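Local atomic coordinates of phist (Plasmodium falciparum, PDB entry 4JLE), a protein that binds the virulence factor PfEMP1, probably through its cytoplasmic ATS domain, and comigrates with it to knobs on the surface of infected red cells. Residues 59-63 and 88-92. Residue numbers count along the deposited sequence, not the author numbering.
Sequences EENIF and HFEMQ
Met91 reaches from helix 77-110 across Glu59, Ile62 and Phe63 of helix 37-72; these two long helices follow one another in the three-helix bundle at the core of this PHIST domain. Both segments are regular α-helix, phi/psi near -60/-43, and run roughly antiparallel: their N-to-C directions make an angle of 144° and their axes approach to 12.2 Å, so long side chains must bridge the gap. Glu59 and His88 set the register, with CA atoms 7.5 Å apart. In Met91, chi2 t carries SD straight out, 3.8 Å from Ile62 CD1, and chi3 m turns CE to 4.1 Å from Phe63 CZ and 3.4 Å from Glu59 OE1. Phe63 also stacks on Phe84, while Trp142 of the second subunit packs on Ile62 and Met91, carrying this apolar layer into the dimer. Beside it, Glu59, extended by its chi2 t, brings its carboxylate up to His88; with chi1 t and chi2 at 66° that ring meets OE1 edge-on, and His88 ND1 donates a hydrogen bond to Glu59 OE1 at 2.7 Å, N-H...O angle 151°.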
# COMPACT_ATOMS: atom_id res chain seq x y z
N GLU B 59 -9.75 9.82 3.76
CA GLU B 59 -9.58 9.08 5.01
C GLU B 59 -9.92 9.92 6.22
O GLU B 59 -10.61 9.43 7.11
CB GLU B 59 -8.17 8.54 5.15
CG GLU B 59 -7.87 7.36 4.25
CD GLU B 59 -6.54 6.72 4.59
OE1 GLU B 59 -6.52 5.51 4.94
OE2 GLU B 59 -5.51 7.43 4.54
N GLU B 60 -9.49 11.19 6.24
CA GLU B 60 -9.78 12.16 7.30
C GLU B 60 -11.28 12.35 7.44
O GLU B 60 -11.80 12.35 8.55
CB GLU B 60 -9.11 13.52 7.00
CG GLU B 60 -7.62 13.58 7.27
CD GLU B 60 -6.84 14.77 6.72
OE1 GLU B 60 -7.46 15.78 6.31
OE2 GLU B 60 -5.59 14.69 6.70
N ASN B 61 -11.97 12.51 6.30
CA ASN B 61 -13.41 12.71 6.24
C ASN B 61 -14.16 11.48 6.79
O ASN B 61 -15.14 11.66 7.50
CB ASN B 61 -13.87 13.06 4.81
CG ASN B 61 -13.39 14.42 4.34
OD1 ASN B 61 -12.98 15.28 5.14
ND2 ASN B 61 -13.42 14.66 3.03
N ILE B 62 -13.67 10.26 6.50
CA ILE B 62 -14.30 9.03 7.02
C ILE B 62 -14.14 9.01 8.54
O ILE B 62 -15.12 8.83 9.25
CB ILE B 62 -13.71 7.75 6.35
CG1 ILE B 62 -13.98 7.73 4.83
CG2 ILE B 62 -14.21 6.48 7.06
CD1 ILE B 62 -13.05 6.83 4.00
N PHE B 63 -12.91 9.23 9.03
CA PHE B 63 -12.56 9.21 10.45
C PHE B 63 -13.28 10.33 11.25
O PHE B 63 -13.66 10.11 12.42
CB PHE B 63 -11.02 9.28 10.62
CG PHE B 63 -10.24 8.06 10.11
CD1 PHE B 63 -10.86 6.82 9.97
CD2 PHE B 63 -8.88 8.15 9.83
CE1 PHE B 63 -10.15 5.70 9.50
CE2 PHE B 63 -8.16 7.03 9.39
CZ PHE B 63 -8.81 5.82 9.22
N HIS B 88 -7.17 1.90 7.60
CA HIS B 88 -6.19 2.66 6.83
C HIS B 88 -5.41 1.74 5.88
O HIS B 88 -5.22 2.07 4.70
CB HIS B 88 -5.22 3.43 7.76
CG HIS B 88 -4.03 4.00 7.03
ND1 HIS B 88 -4.17 4.99 6.08
CD2 HIS B 88 -2.73 3.62 7.07
CE1 HIS B 88 -2.96 5.19 5.59
NE2 HIS B 88 -2.06 4.39 6.17
N PHE B 89 -4.99 0.57 6.40
CA PHE B 89 -4.28 -0.50 5.72
C PHE B 89 -5.09 -1.11 4.60
O PHE B 89 -4.56 -1.42 3.53
CB PHE B 89 -3.94 -1.61 6.74
CG PHE B 89 -2.87 -1.28 7.76
CD1 PHE B 89 -1.59 -0.89 7.35
CD2 PHE B 89 -3.09 -1.47 9.12
CE1 PHE B 89 -0.58 -0.64 8.29
CE2 PHE B 89 -2.09 -1.21 10.06
CZ PHE B 89 -0.83 -0.83 9.63
N GLU B 90 -6.36 -1.34 4.86
CA GLU B 90 -7.28 -1.92 3.87
C GLU B 90 -7.52 -0.93 2.70
O GLU B 90 -7.48 -1.35 1.55
CB GLU B 90 -8.59 -2.30 4.53
CG GLU B 90 -8.44 -3.41 5.57
CD GLU B 90 -9.76 -3.94 6.06
OE1 GLU B 90 -10.24 -3.48 7.12
OE2 GLU B 90 -10.36 -4.77 5.34
N MET B 91 -7.69 0.37 3.03
CA MET B 91 -7.89 1.45 2.04
C MET B 91 -6.63 1.63 1.17
O MET B 91 -6.77 1.74 -0.05
CB MET B 91 -8.31 2.75 2.71
CG MET B 91 -9.70 2.65 3.30
SD MET B 91 -10.39 4.17 3.96
CE MET B 91 -9.62 4.29 5.53
N GLN B 92 -5.41 1.56 1.79
CA GLN B 92 -4.13 1.60 1.07
C GLN B 92 -4.07 0.45 0.08
O GLN B 92 -3.73 0.67 -1.08
CB GLN B 92 -2.92 1.53 2.02
CG GLN B 92 -2.70 2.79 2.88
CD GLN B 92 -1.85 3.87 2.23
OE1 GLN B 92 -2.19 4.41 1.16
NE2 GLN B 92 -0.74 4.26 2.88